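Local atomic coordinates of putative type VI secretion protein (Escherichia coli, PDB entry 6SK0), a protein that forms the trimeric spike at the tip of the type VI secretion machinery and probably carries a phospholipase effector toward target cells. Residues Asn501-Met506 and His514-Thr519; Gln526-His531 and Glu545-Asp550; Gln611-Ala616 and Gly647-Gly652. All coordinates share one frame; numbering follows the deposited sequence.

How the interactions relate
Interaction 1 comes first along the chain. It closes the short loop of a beta hairpin, pairing 501-506 with 514-519. Interaction 2 follows, pairing 526-531 with 545-550, with 13 residues between them. The two are in series and share one antiparallel sheet, because strands 514-519 and 525-529 are neighbours in it. Their centres are 10 Å apart, and L527 N lies 2.8 Å from L517 O. Interaction 3 closes a longer loop farther on, setting helix 608-618 against 647-652. Its centre is about 34 Å from that of interaction 2. No contact nests in or crosses another. All three touch the third subunit of the trimer.

Interaction 1. Residues Asn501-Met506 and His514-Thr519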
loop_
_atom_site.group_PDB
_atom_site.type_symbol
_atom_site.label_atom_id
_atom_site.label_comp_id
_atom_site.label_asym_id
_atom_site.label_seq_id
_atom_site.Cartn_x
_atom_site.Cartn_y
_atom_site.Cartn_z
ATOM N N ASN A 501 -33.714 24.482 -17.328
ATOM C CA ASN A 501 -32.926 23.464 -18.010
ATOM C C ASN A 501 -32.586 22.275 -17.118
ATOM O O ASN A 501 -31.589 21.594 -17.351
ATOM C CB ASN A 501 -31.646 24.049 -18.619
ATOM C CG ASN A 501 -31.217 23.325 -19.873
ATOM O OD1 ASN A 501 -32.048 22.883 -20.660
ATOM N ND2 ASN A 501 -29.911 23.189 -20.063
ATOM N N ASN A 502 -33.387 22.009 -16.092
ATOM C CA ASN A 502 -33.431 20.669 -15.528
ATOM C C ASN A 502 -34.099 19.763 -16.543
ATOM O O ASN A 502 -35.238 20.010 -16.945
ATOM C CB ASN A 502 -34.206 20.638 -14.217
ATOM C CG ASN A 502 -33.541 21.420 -13.130
ATOM O OD1 ASN A 502 -34.204 22.049 -12.322
ATOM N ND2 ASN A 502 -32.222 21.389 -13.100
ATOM N N LYS A 503 -33.398 18.734 -16.983
ATOM C CA LYS A 503 -33.944 17.898 -18.034
ATOM C C LYS A 503 -33.799 16.433 -17.673
ATOM O O LYS A 503 -32.839 16.019 -17.022
ATOM C CB LYS A 503 -33.276 18.180 -19.382
ATOM C CG LYS A 503 -31.783 18.038 -19.370
ATOM C CD LYS A 503 -31.208 18.211 -20.758
ATOM C CE LYS A 503 -31.620 19.535 -21.361
ATOM N NZ LYS A 503 -31.083 19.685 -22.736
ATOM N N LEU A 504 -34.794 15.665 -18.084
ATOM C CA LEU A 504 -34.705 14.218 -18.181
ATOM C C LEU A 504 -34.925 13.903 -19.654
ATOM O O LEU A 504 -36.049 13.985 -20.154
ATOM C CB LEU A 504 -35.719 13.526 -17.286
ATOM C CG LEU A 504 -35.921 12.041 -17.574
ATOM C CD1 LEU A 504 -34.617 11.286 -17.455
ATOM C CD2 LEU A 504 -36.960 11.459 -16.650
ATOM N N ARG A 505 -33.850 13.579 -20.352
ATOM C CA ARG A 505 -33.897 13.304 -21.777
ATOM C C ARG A 505 -33.735 11.814 -22.010
ATOM O O ARG A 505 -32.835 11.186 -21.448
ATOM C CB ARG A 505 -32.811 14.081 -22.519
ATOM C CG ARG A 505 -32.880 13.941 -24.018
ATOM C CD ARG A 505 -31.880 14.848 -24.702
ATOM N NE ARG A 505 -30.536 14.286 -24.690
ATOM C CZ ARG A 505 -29.428 15.009 -24.596
ATOM N NH1 ARG A 505 -28.245 14.416 -24.597
ATOM N NH2 ARG A 505 -29.505 16.327 -24.505
ATOM N N MET A 506 -34.614 11.254 -22.832
ATOM C CA MET A 506 -34.535 9.863 -23.251
ATOM C C MET A 506 -34.383 9.833 -24.761
ATOM O O MET A 506 -35.275 10.279 -25.487
ATOM C CB MET A 506 -35.769 9.083 -22.805
ATOM C CG MET A 506 -35.867 8.917 -21.309
ATOM S SD MET A 506 -37.158 7.781 -20.794
ATOM C CE MET A 506 -36.881 7.724 -19.030
ATOM N N HIS A 514 -30.039 6.622 -24.994
ATOM C CA HIS A 514 -29.435 7.145 -23.786
ATOM C C HIS A 514 -30.488 7.847 -22.953
ATOM O O HIS A 514 -31.547 8.240 -23.442
ATOM C CB HIS A 514 -28.254 8.082 -24.081
ATOM C CG HIS A 514 -28.633 9.383 -24.713
ATOM N ND1 HIS A 514 -29.378 10.342 -24.064
ATOM C CD2 HIS A 514 -28.330 9.900 -25.924
ATOM C CE1 HIS A 514 -29.538 11.383 -24.859
ATOM N NE2 HIS A 514 -28.908 11.143 -25.991
ATOM N N ILE A 515 -30.174 7.978 -21.676
ATOM C CA ILE A 515 -30.959 8.746 -20.732
ATOM C C ILE A 515 -30.036 9.783 -20.126
ATOM O O ILE A 515 -28.928 9.454 -19.691
ATOM C CB ILE A 515 -31.577 7.855 -19.643
ATOM C CG1 ILE A 515 -32.557 6.867 -20.271
ATOM C CG2 ILE A 515 -32.246 8.699 -18.580
ATOM C CD1 ILE A 515 -33.088 5.864 -19.318
ATOM N N LYS A 516 -30.474 11.030 -20.122
ATOM C CA LYS A 516 -29.716 12.115 -19.524
ATOM C C LYS A 516 -30.576 12.779 -18.464
ATOM O O LYS A 516 -31.678 13.249 -18.754
ATOM C CB LYS A 516 -29.270 13.123 -20.578
ATOM C CG LYS A 516 -28.521 14.292 -20.005
ATOM C CD LYS A 516 -28.225 15.321 -21.066
ATOM C CE LYS A 516 -26.749 15.609 -21.140
ATOM N NZ LYS A 516 -26.478 16.854 -21.900
ATOM N N LEU A 517 -30.080 12.791 -17.241
ATOM C CA LEU A 517 -30.679 13.514 -16.132
ATOM C C LEU A 517 -29.700 14.611 -15.758
ATOM O O LEU A 517 -28.626 14.332 -15.221
ATOM C CB LEU A 517 -30.948 12.577 -14.963
ATOM C CG LEU A 517 -31.895 13.055 -13.875
ATOM C CD1 LEU A 517 -33.242 13.428 -14.462
ATOM C CD2 LEU A 517 -32.034 11.969 -12.835
ATOM N N SER A 518 -30.048 15.853 -16.062
ATOM C CA SER A 518 -29.065 16.920 -16.003
ATOM C C SER A 518 -29.648 18.163 -15.357
ATOM O O SER A 518 -30.765 18.575 -15.679
ATOM C CB SER A 518 -28.542 17.251 -17.404
ATOM O OG SER A 518 -27.743 18.413 -17.387
ATOM N N THR A 519 -28.882 18.755 -14.455
ATOM C CA THR A 519 -29.167 20.066 -13.906
ATOM C C THR A 519 -28.019 21.003 -14.253
ATOM O O THR A 519 -26.876 20.574 -14.424
ATOM C CB THR A 519 -29.384 20.009 -12.381
ATOM O OG1 THR A 519 -29.695 21.313 -11.890
ATOM C CG2 THR A 519 -28.155 19.495 -11.665
#
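Strands 503-506 and 514-519 form an antiparallel beta hairpin, with their axes 4.6 Å apart at closest approach. K503 and S518 make one hydrogen-bonded pair and R505 and K516 the next. The second pair is the tighter one: R505 N to K516 O and K516 N to R505 O are both 2.7 Å, and both are nearly straight. L504-L517 and M506-I515 are the non-hydrogen-bonded pairs between and beyond them.

The face carrying L504, M506, I515 and L517 is the buried, apolar one. L504 CD1 meets I515 CG2 at 3.7 Å, the two side chains lying side by side. L504 reaches it with CG anti to the backbone N (chi1 166°). L517 CD1 comes up beside L504 CB, and M506 CG rests against I515 CG1.

The other face is polar. Its loose, solvent side is at K503 and K516, which are partly exposed and meet only at CD to CD, 4.2 Å apart. R505 and H514 are buried on the same face. R505 also starts with CG anti to its N, then bends at chi3 (80°). K516 CD lies 3.5 Å above one face of its guanidinium. H514 CE1 meets the group at its edge, 3.1 Å from R505 NE, with ring and guanidinium planes 72° apart. K516 NZ stays 4.0 Å from R505 NH2, so the two like charges probably disfavour each other. S518 OG is satisfied by Q526 NE2.

The apolar face packs against both other subunits: L504 meets L504 of the third subunit, and L517 meets I515 of the second. The hairpin lies inside its sheet, neither strand being at an edge. Strand 493-497 pairs with the outer side of 503-507, and strand 525-529 with that of 514-519.

Interaction 2. Residues Gln526-His531 and Glu545-Asp550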
loop_
_atom_site.group_PDB
_atom_site.type_symbol
_atom_site.label_atom_id
_atom_site.label_comp_id
_atom_site.label_asym_id
_atom_site.label_seq_id
_atom_site.Cartn_x
_atom_site.Cartn_y
_atom_site.Cartn_z
ATOM N N GLN A 526 -24.822 15.866 -13.835
ATOM C CA GLN A 526 -25.576 14.993 -14.716
ATOM C C GLN A 526 -25.392 13.540 -14.332
ATOM O O GLN A 526 -24.361 13.134 -13.794
ATOM C CB GLN A 526 -25.158 15.150 -16.181
ATOM C CG GLN A 526 -25.058 16.558 -16.667
ATOM C CD GLN A 526 -24.679 16.632 -18.118
ATOM O OE1 GLN A 526 -23.895 15.827 -18.604
ATOM N NE2 GLN A 526 -25.234 17.600 -18.823
ATOM N N LEU A 527 -26.415 12.761 -14.642
ATOM C CA LEU A 527 -26.311 11.318 -14.762
ATOM C C LEU A 527 -26.602 10.983 -16.216
ATOM O O LEU A 527 -27.697 11.254 -16.714
ATOM C CB LEU A 527 -27.270 10.605 -13.821
ATOM C CG LEU A 527 -27.282 9.091 -14.009
ATOM C CD1 LEU A 527 -26.027 8.472 -13.437
ATOM C CD2 LEU A 527 -28.510 8.495 -13.389
ATOM N N ASN A 528 -25.616 10.422 -16.897
ATOM C CA ASN A 528 -25.731 10.048 -18.298
ATOM C C ASN A 528 -25.651 8.535 -18.401
ATOM O O ASN A 528 -24.652 7.935 -17.998
ATOM C CB ASN A 528 -24.641 10.715 -19.131
ATOM C CG ASN A 528 -24.666 12.218 -19.013
ATOM O OD1 ASN A 528 -25.696 12.845 -19.221
ATOM N ND2 ASN A 528 -23.537 12.804 -18.663
ATOM N N LEU A 529 -26.701 7.922 -18.926
ATOM C CA LEU A 529 -26.778 6.479 -19.063
ATOM C C LEU A 529 -26.816 6.098 -20.532
ATOM O O LEU A 529 -27.619 6.636 -21.294
ATOM C CB LEU A 529 -28.009 5.924 -18.351
ATOM C CG LEU A 529 -28.196 6.291 -16.883
ATOM C CD1 LEU A 529 -29.440 5.622 -16.342
ATOM C CD2 LEU A 529 -26.971 5.906 -16.066
ATOM N N GLY A 530 -25.951 5.177 -20.920
ATOM C CA GLY A 530 -26.030 4.574 -22.239
ATOM C C GLY A 530 -25.121 5.252 -23.237
ATOM O O GLY A 530 -23.934 5.414 -22.990
ATOM N N HIS A 531 -25.686 5.625 -24.381
ATOM C CA HIS A 531 -24.936 6.189 -25.501
ATOM C C HIS A 531 -24.866 7.700 -25.310
ATOM O O HIS A 531 -25.635 8.474 -25.875
ATOM C CB HIS A 531 -25.594 5.800 -26.818
ATOM C CG HIS A 531 -24.880 6.300 -28.032
ATOM N ND1 HIS A 531 -23.920 5.564 -28.689
ATOM C CD2 HIS A 531 -25.000 7.458 -28.719
ATOM C CE1 HIS A 531 -23.474 6.251 -29.723
ATOM N NE2 HIS A 531 -24.112 7.405 -29.762
ATOM N N GLU A 545 -22.352 7.752 -16.584
ATOM C CA GLU A 545 -21.519 8.850 -16.125
ATOM C C GLU A 545 -22.281 9.646 -15.080
ATOM O O GLU A 545 -23.376 10.148 -15.348
ATOM C CB GLU A 545 -21.089 9.751 -17.278
ATOM C CG GLU A 545 -20.157 10.857 -16.841
ATOM C CD GLU A 545 -20.038 11.968 -17.862
ATOM O OE1 GLU A 545 -21.061 12.347 -18.459
ATOM O OE2 GLU A 545 -18.918 12.466 -18.067
ATOM N N LEU A 546 -21.709 9.743 -13.899
ATOM C CA LEU A 546 -22.156 10.665 -12.871
ATOM C C LEU A 546 -21.100 11.751 -12.767
ATOM O O LEU A 546 -19.956 11.477 -12.394
ATOM C CB LEU A 546 -22.358 9.949 -11.544
ATOM C CG LEU A 546 -22.994 10.796 -10.453
ATOM C CD1 LEU A 546 -24.377 11.262 -10.883
ATOM C CD2 LEU A 546 -23.052 10.011 -9.165
ATOM N N ARG A 547 -21.468 12.970 -13.122
ATOM C CA ARG A 547 -20.487 14.029 -13.258
ATOM C C ARG A 547 -21.028 15.334 -12.706
ATOM O O ARG A 547 -22.230 15.595 -12.733
ATOM C CB ARG A 547 -20.072 14.205 -14.711
ATOM C CG ARG A 547 -21.222 14.478 -15.632
ATOM C CD ARG A 547 -20.896 15.596 -16.565
ATOM N NE ARG A 547 -20.764 16.871 -15.880
ATOM C CZ ARG A 547 -19.618 17.525 -15.730
ATOM N NH1 ARG A 547 -19.596 18.685 -15.099
ATOM N NH2 ARG A 547 -18.496 17.020 -16.214
ATOM N N THR A 548 -20.111 16.153 -12.215
ATOM C CA THR A 548 -20.410 17.460 -11.658
ATOM C C THR A 548 -19.098 18.209 -11.536
ATOM O O THR A 548 -18.031 17.607 -11.423
ATOM C CB THR A 548 -21.107 17.360 -10.290
ATOM O OG1 THR A 548 -21.394 18.669 -9.798
ATOM C CG2 THR A 548 -20.230 16.650 -9.282
ATOM N N ASP A 549 -19.189 19.530 -11.565
ATOM C CA ASP A 549 -18.056 20.360 -11.196
ATOM C C ASP A 549 -17.894 20.469 -9.689
ATOM O O ASP A 549 -16.828 20.872 -9.220
ATOM C CB ASP A 549 -18.205 21.752 -11.811
ATOM C CG ASP A 549 -18.009 21.748 -13.314
ATOM O OD1 ASP A 549 -17.683 20.690 -13.878
ATOM O OD2 ASP A 549 -18.180 22.811 -13.939
ATOM N N ASP A 550 -18.925 20.117 -8.938
ATOM C CA ASP A 550 -18.941 20.149 -7.485
ATOM C C ASP A 550 -18.517 18.787 -6.933
ATOM O O ASP A 550 -17.791 18.036 -7.583
ATOM C CB ASP A 550 -20.315 20.590 -6.990
ATOM C CG ASP A 550 -20.635 22.003 -7.379
ATOM O OD1 ASP A 550 -19.708 22.720 -7.807
ATOM O OD2 ASP A 550 -21.804 22.408 -7.249
#
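This contact belongs to the antiparallel sheet of the spike, where strand 525-529 pairs with the end of strand 539-548. Q526-R547 and N528-E545 are hydrogen-bonded pairs, with the non-hydrogen-bonded pair L527-L546 between them. The bonds at N528 and E545 are the shorter set: N528 N to E545 O and E545 N to N528 O are both 2.7 Å.

L527 and L546 point to one face and cross obliquely, CD1 to CD1 at 4.1 Å. Both have CG anti to the backbone N. L527 also packs on L527 of the third subunit. Residues 545-548 pair there with a parallel strand of that chain, so the sheet continues across the interface.

The opposite face holds Q526, N528, E545 and R547, all buried. Q526 and R547 run side by side, with amide and guanidinium planes 88° apart. Q526 OE1 lies 3.6 Å from R547 CD. R547 puts CG in the crowded position between N and the carbonyl carbon, then bends at chi2 and chi3. Its NE donates to K524 O and its NH2 to Q567 O of the second subunit. NH1 makes a salt bridge with D549 OD1, in the guanidinium plane but from above the carboxylate plane. After R547, T548 OG1 accepts from D550 N in an ST turn.

E545 OE1 also has a salt bridge to R540, which would favour the charged carboxylate. The N528 amide is gripped from both strands. Its ND2 donates to Q526 OE1 at 3.0 Å, from above the carbonyl plane. The same ND2 donates to E545 OE1 at 2.5 Å, a very short bond that uses the anti lone pair of that oxygen.

Interaction 3. Residues Gln611-Ala616 and Gly647-Gly652; sequences QQRLNA and GSESVG
Helix 608-618 packs here beside the start of strand 651-655, part of the intertwined trimeric beta structure of the spike. V651 and G652 pair in parallel with strands of both other subunits, so the sheet runs across the interfaces.

Q611 comes first on the helix. Its CG is anti to the carbonyl carbon (chi1 -67°), and a further bend at chi2 brings the amide to the strand. NE2 lies 3.4 Å from G652 N, but both are donors and no bond forms. The amide is satisfied by the second subunit instead: NE2 donates to L642 O, and OE1 accepts from R643 NE. G652 lies close to this amide. A CB at that position would fall 2.8 Å from Q611 NE2, a clash.

R613 is next, and it forms a salt bridge with E649. Its chain bends at chi3 (51°) and meets E649 obliquely. NH1 is held by S609 OG of the same helix. E649 OE2 has a second salt bridge, to R640 of the second subunit, so one carboxylate oxygen is shared by two arginines and is probably kept ionised. R613 NE adds a weak bond to E649 OE2 at 3.3 Å. The stronger bond runs from R613 NH2 to E649 OE2 at 2.9 Å, in the guanidinium plane but 54° out of the carboxylate plane.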
loop_
_atom_site.group_PDB
_atom_site.type_symbol
_atom_site.label_atom_id
_atom_site.label_comp_id
_atom_site.label_asym_id
_atom_site.label_seq_id
_atom_site.Cartn_x
_atom_site.Cartn_y
_atom_site.Cartn_z
ATOM N N GLN A 611 -7.653 -9.651 9.025
ATOM C CA GLN A 611 -7.867 -9.917 7.606
ATOM C C GLN A 611 -8.943 -10.977 7.390
ATOM O O GLN A 611 -9.732 -10.883 6.448
ATOM C CB GLN A 611 -6.552 -10.325 6.946
ATOM C CG GLN A 611 -5.517 -9.208 6.888
ATOM C CD GLN A 611 -6.004 -7.978 6.140
ATOM O OE1 GLN A 611 -6.742 -8.080 5.169
ATOM N NE2 GLN A 611 -5.585 -6.810 6.592
ATOM N N GLN A 612 -8.991 -11.990 8.252
ATOM C CA GLN A 612 -10.074 -12.964 8.200
ATOM C C GLN A 612 -11.412 -12.302 8.496
ATOM O O GLN A 612 -12.417 -12.564 7.823
ATOM C CB GLN A 612 -9.789 -14.092 9.192
ATOM C CG GLN A 612 -10.741 -15.247 9.122
ATOM C CD GLN A 612 -10.214 -16.367 8.269
ATOM O OE1 GLN A 612 -9.012 -16.606 8.207
ATOM N NE2 GLN A 612 -11.111 -17.059 7.598
ATOM N N ARG A 613 -11.433 -11.420 9.491
ATOM C CA ARG A 613 -12.632 -10.649 9.777
ATOM C C ARG A 613 -13.008 -9.756 8.602
ATOM O O ARG A 613 -14.190 -9.578 8.306
ATOM C CB ARG A 613 -12.412 -9.827 11.040
ATOM C CG ARG A 613 -13.624 -9.116 11.570
ATOM C CD ARG A 613 -13.437 -8.768 13.039
ATOM N NE ARG A 613 -12.176 -8.075 13.299
ATOM C CZ ARG A 613 -11.095 -8.649 13.822
ATOM N NH1 ARG A 613 -11.109 -9.935 14.134
ATOM N NH2 ARG A 613 -9.997 -7.939 14.022
ATOM N N LEU A 614 -12.015 -9.191 7.918
ATOM C CA LEU A 614 -12.291 -8.381 6.742
ATOM C C LEU A 614 -12.905 -9.219 5.634
ATOM O O LEU A 614 -13.808 -8.760 4.936
ATOM C CB LEU A 614 -11.014 -7.704 6.254
ATOM C CG LEU A 614 -11.172 -6.786 5.042
ATOM C CD1 LEU A 614 -12.097 -5.630 5.378
ATOM C CD2 LEU A 614 -9.822 -6.276 4.565
ATOM N N ASN A 615 -12.407 -10.438 5.446
ATOM C CA ASN A 615 -13.021 -11.348 4.489
ATOM C C ASN A 615 -14.485 -11.572 4.832
ATOM O O ASN A 615 -15.358 -11.473 3.966
ATOM C CB ASN A 615 -12.267 -12.675 4.458
ATOM C CG ASN A 615 -11.357 -12.797 3.261
ATOM O OD1 ASN A 615 -10.621 -11.879 2.936
ATOM N ND2 ASN A 615 -11.407 -13.935 2.596
ATOM N N ALA A 616 -14.770 -11.856 6.102
ATOM C CA ALA A 616 -16.156 -12.056 6.514
ATOM C C ALA A 616 -17.000 -10.812 6.255
ATOM O O ALA A 616 -18.124 -10.907 5.758
ATOM C CB ALA A 616 -16.216 -12.451 7.986
ATOM N N GLY A 647 -7.315 2.597 11.103
ATOM C CA GLY A 647 -7.177 3.261 12.385
ATOM C C GLY A 647 -6.906 2.308 13.531
ATOM O O GLY A 647 -6.093 2.598 14.408
ATOM N N SER A 648 -7.577 1.165 13.543
ATOM C CA SER A 648 -7.484 0.235 14.653
ATOM C C SER A 648 -6.984 -1.138 14.259
ATOM O O SER A 648 -6.664 -1.935 15.141
ATOM C CB SER A 648 -8.849 0.075 15.336
ATOM O OG SER A 648 -9.322 1.313 15.810
ATOM N N GLU A 649 -6.909 -1.437 12.976
ATOM C CA GLU A 649 -6.605 -2.783 12.534
ATOM C C GLU A 649 -5.426 -2.742 11.585
ATOM O O GLU A 649 -4.681 -1.765 11.554
ATOM C CB GLU A 649 -7.824 -3.426 11.878
ATOM C CG GLU A 649 -9.006 -3.494 12.803
ATOM C CD GLU A 649 -9.946 -4.632 12.490
ATOM O OE1 GLU A 649 -10.039 -5.036 11.316
ATOM O OE2 GLU A 649 -10.592 -5.132 13.428
ATOM N N SER A 650 -5.227 -3.808 10.842
ATOM C CA SER A 650 -4.039 -3.932 10.028
ATOM C C SER A 650 -4.297 -3.528 8.584
ATOM O O SER A 650 -5.421 -3.589 8.086
ATOM C CB SER A 650 -3.504 -5.358 10.086
ATOM O OG SER A 650 -2.881 -5.591 11.328
ATOM N N VAL A 651 -3.238 -3.099 7.927
ATOM C CA VAL A 651 -3.216 -2.933 6.486
ATOM C C VAL A 651 -2.502 -4.142 5.913
ATOM O O VAL A 651 -1.339 -4.402 6.240
ATOM C CB VAL A 651 -2.529 -1.621 6.080
ATOM C CG1 VAL A 651 -2.366 -1.550 4.583
ATOM C CG2 VAL A 651 -3.317 -0.431 6.603
ATOM N N GLY A 652 -3.205 -4.903 5.086
ATOM C CA GLY A 652 -2.655 -6.077 4.444
ATOM C C GLY A 652 -2.475 -5.831 2.957
ATOM O O GLY A 652 -3.411 -5.439 2.264
#